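Local coordinates for protein ULam111 (Flavobacterium sp., PDB 5WUT) that probably hydrolyses the beta-1,3-glucosidic bonds of laminarin, as a laminarinase of glycoside hydrolase family 16 with a beta jelly-roll fold, at residues Gly54-Ala60 / Pro223-Asp229; Ser69-Gln75 / Tyr201-Met206; Glu128-Thr134 / Thr148-Asp154. All coordinates share one frame; numbering follows the deposited sequence.

Contact 1. Residues Gly54-Ala60 / Pro223-Asp229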
loop_
_atom_site.group_PDB
_atom_site.type_symbol
_atom_site.label_atom_id
_atom_site.label_comp_id
_atom_site.label_asym_id
_atom_site.label_seq_id
_atom_site.Cartn_x
_atom_site.Cartn_y
_atom_site.Cartn_z
ATOM N N GLY A 54 2.036 -23.017 -13.807
ATOM C CA GLY A 54 0.893 -22.589 -13.019
ATOM C C GLY A 54 0.480 -21.145 -13.247
ATOM O O GLY A 54 -0.273 -20.576 -12.461
ATOM N N LYS A 55 0.980 -20.540 -14.317
ATOM C CA LYS A 55 0.605 -19.174 -14.677
ATOM C C LYS A 55 -0.023 -19.129 -16.060
ATOM O O LYS A 55 0.394 -19.864 -16.963
ATOM C CB LYS A 55 1.824 -18.236 -14.664
ATOM C CG LYS A 55 2.235 -17.630 -13.313
ATOM C CD LYS A 55 2.546 -18.681 -12.288
ATOM C CE LYS A 55 3.271 -18.105 -11.094
ATOM N NZ LYS A 55 4.212 -19.118 -10.583
ATOM N N LEU A 56 -1.003 -18.247 -16.230
ATOM C CA LEU A 56 -1.371 -17.782 -17.561
ATOM C C LEU A 56 -0.326 -16.759 -17.997
ATOM O O LEU A 56 -0.104 -15.766 -17.313
ATOM C CB LEU A 56 -2.779 -17.164 -17.578
ATOM C CG LEU A 56 -3.135 -16.373 -18.849
ATOM C CD1 LEU A 56 -3.247 -17.306 -20.067
ATOM C CD2 LEU A 56 -4.424 -15.608 -18.648
ATOM N N VAL A 57 0.343 -17.013 -19.121
ATOM C CA VAL A 57 1.320 -16.062 -19.632
ATOM C C VAL A 57 0.858 -15.514 -20.973
ATOM O O VAL A 57 0.738 -16.243 -21.953
ATOM C CB VAL A 57 2.730 -16.685 -19.785
ATOM C CG1 VAL A 57 3.723 -15.631 -20.301
ATOM C CG2 VAL A 57 3.202 -17.268 -18.455
ATOM N N ILE A 58 0.577 -14.215 -20.996
ATOM C CA ILE A 58 0.195 -13.539 -22.224
ATOM C C ILE A 58 1.408 -12.823 -22.775
ATOM O O ILE A 58 2.068 -12.075 -22.048
ATOM C CB ILE A 58 -0.931 -12.530 -21.980
ATOM C CG1 ILE A 58 -2.196 -13.261 -21.503
ATOM C CG2 ILE A 58 -1.189 -11.686 -23.243
ATOM C CD1 ILE A 58 -3.284 -12.343 -21.002
ATOM N N THR A 59 1.718 -13.048 -24.051
ATOM C CA THR A 59 2.868 -12.381 -24.653
ATOM C C THR A 59 2.449 -11.394 -25.740
ATOM O O THR A 59 1.705 -11.744 -26.667
ATOM C CB THR A 59 3.859 -13.397 -25.255
ATOM O OG1 THR A 59 4.360 -14.243 -24.212
ATOM C CG2 THR A 59 5.034 -12.677 -25.899
ATOM N N ALA A 60 2.904 -10.154 -25.582
ATOM C CA ALA A 60 2.719 -9.114 -26.586
ATOM C C ALA A 60 3.878 -9.204 -27.571
ATOM O O ALA A 60 5.030 -9.243 -27.157
ATOM C CB ALA A 60 2.666 -7.736 -25.927
ATOM N N PRO A 223 9.437 -9.105 -27.366
ATOM C CA PRO A 223 8.156 -9.485 -26.752
ATOM C C PRO A 223 8.072 -9.186 -25.251
ATOM O O PRO A 223 9.089 -9.138 -24.575
ATOM C CB PRO A 223 8.098 -10.991 -27.005
ATOM C CG PRO A 223 9.523 -11.416 -26.948
ATOM C CD PRO A 223 10.310 -10.276 -27.575
ATOM N N GLN A 224 6.853 -8.987 -24.747
ATOM C CA GLN A 224 6.656 -8.739 -23.319
ATOM C C GLN A 224 5.628 -9.689 -22.736
ATOM O O GLN A 224 4.584 -9.919 -23.347
ATOM C CB GLN A 224 6.213 -7.294 -23.089
ATOM C CG GLN A 224 7.344 -6.268 -23.116
ATOM C CD GLN A 224 8.384 -6.503 -22.027
ATOM O OE1 GLN A 224 8.050 -6.836 -20.886
ATOM N NE2 GLN A 224 9.652 -6.329 -22.373
ATOM N N ASP A 225 5.914 -10.204 -21.538
ATOM C CA ASP A 225 5.040 -11.157 -20.860
ATOM C C ASP A 225 4.265 -10.522 -19.700
ATOM O O ASP A 225 4.843 -9.827 -18.855
ATOM C CB ASP A 225 5.841 -12.330 -20.290
ATOM C CG ASP A 225 6.369 -13.277 -21.353
ATOM O OD1 ASP A 225 5.982 -13.170 -22.531
ATOM O OD2 ASP A 225 7.171 -14.157 -20.977
ATOM N N PHE A 226 2.968 -10.803 -19.675
ATOM C CA PHE A 226 2.046 -10.471 -18.585
ATOM C C PHE A 226 1.622 -11.802 -17.990
ATOM O O PHE A 226 0.973 -12.596 -18.675
ATOM C CB PHE A 226 0.861 -9.689 -19.148
ATOM C CG PHE A 226 -0.213 -9.307 -18.148
ATOM C CD1 PHE A 226 0.056 -9.104 -16.800
ATOM C CD2 PHE A 226 -1.505 -9.090 -18.605
ATOM C CE1 PHE A 226 -0.977 -8.708 -15.925
ATOM C CE2 PHE A 226 -2.536 -8.713 -17.743
ATOM C CZ PHE A 226 -2.264 -8.521 -16.400
ATOM N N SER A 227 2.010 -12.067 -16.739
ATOM C CA SER A 227 1.782 -13.383 -16.129
ATOM C C SER A 227 0.772 -13.301 -15.000
ATOM O O SER A 227 0.935 -12.493 -14.087
ATOM C CB SER A 227 3.087 -13.972 -15.586
ATOM O OG SER A 227 4.057 -14.082 -16.622
ATOM N N ILE A 228 -0.240 -14.157 -15.042
ATOM C CA ILE A 228 -1.259 -14.152 -13.990
ATOM C C ILE A 228 -1.287 -15.524 -13.315
ATOM O O ILE A 228 -1.463 -16.537 -13.973
ATOM C CB ILE A 228 -2.644 -13.789 -14.551
ATOM C CG1 ILE A 228 -2.588 -12.468 -15.351
ATOM C CG2 ILE A 228 -3.676 -13.711 -13.412
ATOM C CD1 ILE A 228 -2.320 -12.624 -16.843
ATOM N N ASP A 229 -1.067 -15.544 -12.002
ATOM C CA ASP A 229 -1.040 -16.786 -11.207
ATOM C C ASP A 229 -2.440 -17.290 -10.891
ATOM O O ASP A 229 -2.742 -18.471 -11.063
ATOM C CB ASP A 229 -0.240 -16.532 -9.923
ATOM C CG ASP A 229 0.043 -17.791 -9.110
ATOM O OD1 ASP A 229 -0.166 -18.914 -9.598
ATOM O OD2 ASP A 229 0.536 -17.630 -7.965
HETATM O O HOH W 1 1.861 -20.781 -9.392
#

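Contact 2. Residues Ser69-Gln75 / Tyr201-Met206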
loop_
_atom_site.group_PDB
_atom_site.type_symbol
_atom_site.label_atom_id
_atom_site.label_comp_id
_atom_site.label_asym_id
_atom_site.label_seq_id
_atom_site.Cartn_x
_atom_site.Cartn_y
_atom_site.Cartn_z
ATOM N N SER A 69 -1.645 -9.828 -29.248
ATOM C CA SER A 69 -1.722 -10.051 -27.812
ATOM C C SER A 69 -2.957 -10.890 -27.525
ATOM O O SER A 69 -3.528 -11.476 -28.451
ATOM C CB SER A 69 -1.748 -8.713 -27.062
ATOM O OG SER A 69 -1.521 -8.905 -25.661
ATOM N N THR A 70 -3.356 -10.946 -26.252
ATOM C CA THR A 70 -4.483 -11.763 -25.793
ATOM C C THR A 70 -5.466 -10.929 -24.996
ATOM O O THR A 70 -5.054 -10.050 -24.214
ATOM C CB THR A 70 -4.012 -12.933 -24.894
ATOM O OG1 THR A 70 -2.951 -13.642 -25.542
ATOM C CG2 THR A 70 -5.168 -13.905 -24.552
ATOM N N ARG A 71 -6.752 -11.205 -25.191
ATOM C CA ARG A 71 -7.826 -10.628 -24.392
ATOM C C ARG A 71 -8.873 -11.706 -24.133
ATOM O O ARG A 71 -9.475 -12.235 -25.073
ATOM C CB ARG A 71 -8.448 -9.430 -25.119
ATOM C CG ARG A 71 -9.646 -8.800 -24.391
ATOM C CD ARG A 71 -9.986 -7.463 -25.035
ATOM N NE ARG A 71 -11.280 -6.962 -24.587
ATOM C CZ ARG A 71 -11.567 -5.668 -24.450
ATOM N NH1 ARG A 71 -10.649 -4.751 -24.717
ATOM N NH2 ARG A 71 -12.771 -5.295 -24.045
ATOM N N ILE A 72 -9.083 -12.036 -22.861
ATOM C CA ILE A 72 -10.021 -13.090 -22.498
ATOM C C ILE A 72 -10.992 -12.574 -21.451
ATOM O O ILE A 72 -10.648 -11.687 -20.667
ATOM C CB ILE A 72 -9.291 -14.343 -21.981
ATOM C CG1 ILE A 72 -8.316 -14.006 -20.844
ATOM C CG2 ILE A 72 -8.514 -15.010 -23.120
ATOM C CD1 ILE A 72 -7.798 -15.267 -20.136
ATOM N N THR A 73 -12.212 -13.108 -21.462
ATOM C CA THR A 73 -13.236 -12.713 -20.493
ATOM C C THR A 73 -13.961 -13.919 -19.942
ATOM O O THR A 73 -13.910 -15.003 -20.526
ATOM C CB THR A 73 -14.314 -11.808 -21.092
ATOM O OG1 THR A 73 -15.275 -12.610 -21.805
ATOM C CG2 THR A 73 -13.710 -10.793 -22.032
ATOM N N THR A 74 -14.676 -13.729 -18.840
ATOM C CA THR A 74 -15.546 -14.798 -18.337
ATOM C C THR A 74 -17.022 -14.497 -18.581
ATOM O O THR A 74 -17.892 -15.081 -17.946
ATOM C CB THR A 74 -15.332 -15.063 -16.832
ATOM O OG1 THR A 74 -15.736 -13.918 -16.071
ATOM C CG2 THR A 74 -13.889 -15.401 -16.540
ATOM N N GLN A 75 -17.309 -13.598 -19.521
ATOM C CA GLN A 75 -18.687 -13.188 -19.800
ATOM C C GLN A 75 -19.614 -14.376 -20.043
ATOM O O GLN A 75 -19.326 -15.220 -20.882
ATOM C CB GLN A 75 -18.740 -12.259 -21.014
ATOM C CG GLN A 75 -20.126 -11.669 -21.246
ATOM C CD GLN A 75 -20.161 -10.711 -22.425
ATOM O OE1 GLN A 75 -19.213 -10.627 -23.204
ATOM N NE2 GLN A 75 -21.257 -9.967 -22.547
ATOM N N TYR A 201 -18.428 -9.697 -14.885
ATOM C CA TYR A 201 -17.488 -10.710 -15.365
ATOM C C TYR A 201 -16.073 -10.159 -15.474
ATOM O O TYR A 201 -15.865 -8.947 -15.434
ATOM C CB TYR A 201 -17.942 -11.283 -16.710
ATOM C CG TYR A 201 -18.028 -10.308 -17.867
ATOM C CD1 TYR A 201 -16.925 -10.070 -18.675
ATOM C CD2 TYR A 201 -19.226 -9.673 -18.180
ATOM C CE1 TYR A 201 -16.997 -9.211 -19.770
ATOM C CE2 TYR A 201 -19.313 -8.808 -19.272
ATOM C CZ TYR A 201 -18.190 -8.582 -20.059
ATOM O OH TYR A 201 -18.244 -7.740 -21.158
ATOM N N PHE A 202 -15.105 -11.066 -15.577
ATOM C CA PHE A 202 -13.679 -10.723 -15.597
ATOM C C PHE A 202 -13.154 -10.512 -16.991
ATOM O O PHE A 202 -13.630 -11.146 -17.915
ATOM C CB PHE A 202 -12.849 -11.821 -14.937
ATOM C CG PHE A 202 -13.165 -12.021 -13.495
ATOM C CD1 PHE A 202 -12.818 -11.052 -12.571
ATOM C CD2 PHE A 202 -13.790 -13.178 -13.053
ATOM C CE1 PHE A 202 -13.103 -11.232 -11.222
ATOM C CE2 PHE A 202 -14.082 -13.363 -11.704
ATOM C CZ PHE A 202 -13.732 -12.389 -10.787
ATOM N N ILE A 203 -12.170 -9.630 -17.119
ATOM C CA ILE A 203 -11.392 -9.493 -18.356
ATOM C C ILE A 203 -9.919 -9.457 -17.985
ATOM O O ILE A 203 -9.539 -8.775 -17.028
ATOM C CB ILE A 203 -11.747 -8.208 -19.144
ATOM C CG1 ILE A 203 -13.259 -8.103 -19.398
ATOM C CG2 ILE A 203 -10.959 -8.163 -20.462
ATOM C CD1 ILE A 203 -14.006 -7.314 -18.291
ATOM N N ILE A 204 -9.097 -10.217 -18.710
ATOM C CA ILE A 204 -7.637 -10.086 -18.645
ATOM C C ILE A 204 -7.155 -9.737 -20.040
ATOM O O ILE A 204 -7.520 -10.410 -21.007
ATOM C CB ILE A 204 -6.951 -11.378 -18.164
ATOM C CG1 ILE A 204 -7.422 -11.743 -16.765
ATOM C CG2 ILE A 204 -5.432 -11.220 -18.164
ATOM C CD1 ILE A 204 -6.904 -13.118 -16.282
ATOM N N ASN A 205 -6.343 -8.697 -20.179
ATOM C CA ASN A 205 -5.835 -8.396 -21.516
ATOM C C ASN A 205 -4.526 -7.640 -21.450
ATOM O O ASN A 205 -4.122 -7.151 -20.398
ATOM C CB ASN A 205 -6.856 -7.587 -22.331
ATOM C CG ASN A 205 -6.920 -6.140 -21.913
ATOM O OD1 ASN A 205 -7.583 -5.802 -20.929
ATOM N ND2 ASN A 205 -6.211 -5.269 -22.642
ATOM N N MET A 206 -3.855 -7.538 -22.587
ATOM C CA MET A 206 -2.700 -6.653 -22.665
ATOM C C MET A 206 -2.752 -5.896 -23.984
ATOM O O MET A 206 -2.612 -6.481 -25.069
ATOM C CB MET A 206 -1.390 -7.426 -22.502
ATOM C CG MET A 206 -0.149 -6.560 -22.746
ATOM S SD MET A 206 1.425 -7.238 -22.171
ATOM C CE MET A 206 1.303 -8.941 -22.716
#

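Contact 3. Residues Glu128-Thr134 / Thr148-Asp154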
loop_
_atom_site.group_PDB
_atom_site.type_symbol
_atom_site.label_atom_id
_atom_site.label_comp_id
_atom_site.label_asym_id
_atom_site.label_seq_id
_atom_site.Cartn_x
_atom_site.Cartn_y
_atom_site.Cartn_z
ATOM N N GLU A 128 4.501 4.830 -17.820
ATOM C CA GLU A 128 4.576 5.447 -16.494
ATOM C C GLU A 128 4.985 4.416 -15.456
ATOM O O GLU A 128 4.136 3.876 -14.735
ATOM C CB GLU A 128 3.240 6.066 -16.088
ATOM C CG GLU A 128 2.774 7.243 -16.926
ATOM C CD GLU A 128 1.518 7.875 -16.347
ATOM O OE1 GLU A 128 1.444 7.997 -15.099
ATOM O OE2 GLU A 128 0.609 8.234 -17.133
ATOM N N PRO A 129 6.291 4.134 -15.359
ATOM C CA PRO A 129 6.744 3.115 -14.411
ATOM C C PRO A 129 6.405 3.476 -12.973
ATOM O O PRO A 129 6.223 4.667 -12.662
ATOM C CB PRO A 129 8.260 3.084 -14.607
ATOM C CG PRO A 129 8.480 3.662 -15.979
ATOM C CD PRO A 129 7.390 4.665 -16.185
ATOM N N HIS A 130 6.328 2.453 -12.125
ATOM C CA HIS A 130 6.185 2.646 -10.681
ATOM C C HIS A 130 4.842 3.243 -10.284
ATOM O O HIS A 130 4.727 3.827 -9.207
ATOM C CB HIS A 130 7.313 3.535 -10.145
ATOM C CG HIS A 130 8.675 3.115 -10.591
ATOM N ND1 HIS A 130 9.023 1.795 -10.780
ATOM C CD2 HIS A 130 9.778 3.844 -10.877
ATOM C CE1 HIS A 130 10.285 1.728 -11.165
ATOM N NE2 HIS A 130 10.766 2.957 -11.229
ATOM N N MET A 131 3.843 3.117 -11.158
ATOM C CA MET A 131 2.494 3.613 -10.883
ATOM C C MET A 131 1.468 2.559 -11.265
ATOM O O MET A 131 1.634 1.864 -12.275
ATOM C CB MET A 131 2.181 4.897 -11.676
ATOM C CG MET A 131 3.122 6.064 -11.467
ATOM S SD MET A 131 2.910 6.819 -9.850
ATOM C CE MET A 131 4.557 7.488 -9.601
ATOM N N VAL A 132 0.414 2.436 -10.464
ATOM C CA VAL A 132 -0.769 1.683 -10.887
ATOM C C VAL A 132 -2.012 2.534 -10.721
ATOM O O VAL A 132 -2.012 3.514 -9.975
ATOM C CB VAL A 132 -0.946 0.380 -10.108
ATOM C CG1 VAL A 132 0.275 -0.503 -10.289
ATOM C CG2 VAL A 132 -1.206 0.672 -8.637
ATOM N N PHE A 133 -3.080 2.144 -11.407
ATOM C CA PHE A 133 -4.323 2.905 -11.401
ATOM C C PHE A 133 -5.454 1.992 -10.974
ATOM O O PHE A 133 -5.455 0.822 -11.340
ATOM C CB PHE A 133 -4.599 3.494 -12.788
ATOM C CG PHE A 133 -3.486 4.361 -13.313
ATOM C CD1 PHE A 133 -2.374 3.801 -13.932
ATOM C CD2 PHE A 133 -3.552 5.737 -13.190
ATOM C CE1 PHE A 133 -1.344 4.601 -14.408
ATOM C CE2 PHE A 133 -2.524 6.539 -13.667
ATOM C CZ PHE A 133 -1.424 5.965 -14.276
ATOM N N THR A 134 -6.380 2.511 -10.171
ATOM C CA THR A 134 -7.592 1.792 -9.777
ATOM C C THR A 134 -8.752 2.727 -10.047
ATOM O O THR A 134 -8.715 3.878 -9.614
ATOM C CB THR A 134 -7.570 1.379 -8.302
ATOM O OG1 THR A 134 -7.316 2.534 -7.492
ATOM C CG2 THR A 134 -6.480 0.357 -8.059
ATOM N N THR A 148 -11.004 7.598 -9.876
ATOM C CA THR A 148 -9.752 6.939 -10.155
ATOM C C THR A 148 -8.713 7.383 -9.138
ATOM O O THR A 148 -8.838 8.434 -8.503
ATOM C CB THR A 148 -9.259 7.234 -11.597
ATOM O OG1 THR A 148 -8.128 6.419 -11.902
ATOM C CG2 THR A 148 -8.898 8.716 -11.806
ATOM N N LYS A 149 -7.714 6.541 -8.948
ATOM C CA LYS A 149 -6.611 6.860 -8.063
ATOM C C LYS A 149 -5.325 6.336 -8.669
ATOM O O LYS A 149 -5.272 5.194 -9.101
ATOM C CB LYS A 149 -6.826 6.249 -6.681
ATOM C CG LYS A 149 -5.693 6.515 -5.690
ATOM C CD LYS A 149 -5.766 7.919 -5.122
ATOM C CE LYS A 149 -4.955 8.032 -3.832
ATOM N NZ LYS A 149 -3.488 8.100 -4.111
ATOM N N ARG A 150 -4.295 7.175 -8.703
ATOM C CA ARG A 150 -2.962 6.774 -9.113
ATOM C C ARG A 150 -2.135 6.501 -7.858
ATOM O O ARG A 150 -2.006 7.364 -6.981
ATOM C CB ARG A 150 -2.309 7.875 -9.955
ATOM C CG ARG A 150 -0.881 7.614 -10.406
ATOM C CD ARG A 150 -0.241 8.934 -10.833
ATOM N NE ARG A 150 -1.109 9.664 -11.756
ATOM C CZ ARG A 150 -1.049 9.586 -13.081
ATOM N NH1 ARG A 150 -0.154 8.803 -13.664
ATOM N NH2 ARG A 150 -1.891 10.295 -13.824
ATOM N N THR A 151 -1.582 5.298 -7.771
ATOM C CA THR A 151 -0.808 4.896 -6.605
ATOM C C THR A 151 0.631 4.624 -6.988
ATOM O O THR A 151 0.911 3.821 -7.873
ATOM C CB THR A 151 -1.413 3.646 -5.929
ATOM O OG1 THR A 151 -2.764 3.924 -5.548
ATOM C CG2 THR A 151 -0.620 3.260 -4.685
ATOM N N ARG A 152 1.544 5.310 -6.322
ATOM C CA ARG A 152 2.960 5.098 -6.550
ATOM C C ARG A 152 3.495 3.889 -5.802
ATOM O O ARG A 152 3.324 3.765 -4.591
ATOM C CB ARG A 152 3.760 6.331 -6.147
ATOM C CG ARG A 152 5.243 6.088 -6.225
ATOM C CD ARG A 152 6.050 7.330 -5.886
ATOM N NE ARG A 152 7.440 6.981 -5.612
ATOM C CZ ARG A 152 8.329 7.827 -5.099
ATOM N NH1 ARG A 152 7.969 9.071 -4.816
ATOM N NH2 ARG A 152 9.574 7.425 -4.868
ATOM N N ILE A 153 4.169 3.007 -6.534
ATOM C CA ILE A 153 4.753 1.796 -5.973
ATOM C C ILE A 153 6.036 1.516 -6.741
ATOM O O ILE A 153 5.991 0.986 -7.854
ATOM C CB ILE A 153 3.788 0.568 -6.076
ATOM C CG1 ILE A 153 2.394 0.916 -5.540
ATOM C CG2 ILE A 153 4.389 -0.644 -5.390
ATOM C CD1 ILE A 153 1.362 -0.216 -5.595
ATOM N N ASP A 154 7.191 1.886 -6.187
ATOM C CA ASP A 154 8.424 1.806 -6.977
ATOM C C ASP A 154 8.875 0.383 -7.277
ATOM O O ASP A 154 9.716 0.167 -8.155
ATOM C CB ASP A 154 9.560 2.549 -6.269
ATOM C CG ASP A 154 9.404 4.044 -6.342
ATOM O OD1 ASP A 154 8.430 4.523 -6.967
ATOM O OD2 ASP A 154 10.261 4.747 -5.772
HETATM O O HOH W 2 -4.466 3.193 -7.391
#

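Contact 1. Residues Gly54-Ala60 / Pro223-Asp229
Ile-228 and Ile-58 are the two residues most deeply engaged across this antiparallel strand pair. They sit on the same face, and their CD1 atoms lie 4.3 Å apart. The second torsion of Ile-228, at 91°, lies away from the usual staggered values and lays its CD1 over the centre of the Phe-226 ring, 3.9 Å above the plane. Leu-56 runs alongside Ile-228, completing an apolar surface that packs on Ile-72, Ile-204 and Met-206. Beneath it the backbones are tightly laced: Ile-58 N gives to Phe-226 O at 2.9 Å, and Phe-226 N returns to Ile-58 O at 2.8 Å.

At the far end the aliphatic end of Lys-55 lies against the Asp-229 carboxylate, Lys-55 CE 3.8 Å from Asp-229 CG. The charges themselves do not touch; a water links Lys-55 NZ to Asp-229 OD1, while OD2 is in a salt bridge with Arg-88. On the reverse face Thr-59 OG1 donates to Asp-225 OD1 at 2.6 Å, approaching from above the carboxylate plane.

Leu-56, Ile-58, Phe-226 and Ile-228 turn to the core and Val-57, Thr-59, Asp-225 and Ser-227 to the other face, as in one sheet of a beta jelly-roll sandwich.

Contact 2. Residues Ser69-Gln75 / Tyr201-Met206
Gln-75 lies flat on Tyr-201: its CB stands 3.5 Å above the centre of the ring, a CH-pi contact only 5° off the normal, and farther out the amide plane stacks on the phenol, 9° from parallel. Tyr-201 reaches this place because its CG sits between backbone N and carbonyl carbon (chi1 62°), which places the ring against Gln-75. With an alanine in place of the tyrosine, the extended Gln-75 chain is likely to lose the surface it lies on and be set free to turn.

Next to the stack, Thr-74 N donates to Phe-202 O at 2.9 Å, but the return bond from Phe-202 N goes to Thr-74 OG1 (3.0 Å), the hydroxyl standing in for the carbonyl of a regular ladder. That hydroxyl is itself fixed by Lys-78 O. Thr-73 OG1 accepts from Gln-75 N in an ST turn, and Asn-24 ND2 bonds to both Thr-73 OG1 and Gln-75 O. Regular pairing resumes at Ile-72 and Ile-204, and at the other end Ser-69 OG donates to Met-206 O (2.7 Å) on a lone pair.

Ile-72 and Ile-204 face Leu-56 and Ile-58 in the sandwich interior. On the reverse, Arg-71 lies beside Asn-205; Glu-26 holds the former, Trp-102 and Tyr-44 the latter. This mixed face of Arg-71, Thr-73, Ile-203 and Asn-205 is consistent with the concave, cleft-forming sheet of the family 16 jelly roll.

Contact 3. Residues Glu128-Thr134 / Thr148-Asp154
Val-132 and Thr-151 form the firm centre of a beta hairpin, strand 131-137 folding back against strand 148-152 at the margin of the jelly roll. Their backbones exchange two nearly straight bonds, Thr-151 N to Val-132 O at 2.9 Å and Val-132 N to Thr-151 O at 3.0 Å. Val-132 CG2 also meets Ile-153 CD1 at 4.1 Å, and this face is closed by Ile-156, Val-176 and Val-181 of the same chain; Ile-179 of the second subunit packs on Thr-151 and Ile-153. One more bond, Ile-153 N to His-130 O, extends the pairing to the type II turn of Glu-128 to Met-131, its donor lying well above the carbonyl plane.

The other face is looser and carries long, polar chains, with exposed Arg-150 as its solvent-facing part. Arg-150 bends at its third torsion (-49°), which as modelled folds the guanidinium back over the edge of Phe-133: Phe-133 CE2 lies 3.4 Å from Arg-150 CZ, over one face of the guanidinium and off its centre, with the two planes 76° apart. Glu-128 comes in at the guanidinium edge and would pair with it in a salt bridge, but the modelled approach is too short and the exact place of both groups is doubtful. Met-131 lies across Arg-152, Met-131 CE 3.7 Å from Arg-152 CG. The arginine's own grip is on Asp-154, side-on, NE to OD1 and NH2 to OD2; it also packs on Phe-175 of the second subunit, and its NH1 makes a long, weak ion pair with Asp-173 of that subunit.

Back on the Val-132 face, a single water bridges the strands, donating to Lys-149 O at 2.8 Å while it also bonds to Thr-134 OG1 and, at 2.6 Å, to Thr-151 OG1.

How the contacts relate
Contact 2 is the most buried, and contact 1, partly buried, leans against it: Ile-58 and Phe-226 meet Met-206 and Asn-205, so the two pairs face each other across the sandwich interior. Strand 66-80 follows strand 55-63 after a short turn. Contact 3, also partly buried, touches neither, its nearest atoms being about 10 Å from contact 1 and about 12 Å from contact 2. The chemistry follows: 69-75 with 201-206 uses hydroxyls and the stack of Gln-75 on Tyr-201, 54-60 with 223-229 sets an oily face against a more polar one, and 128-134 with 148-154 is joined by backbone bonds and a water, with exposed charged chains outside and the second subunit against part of it.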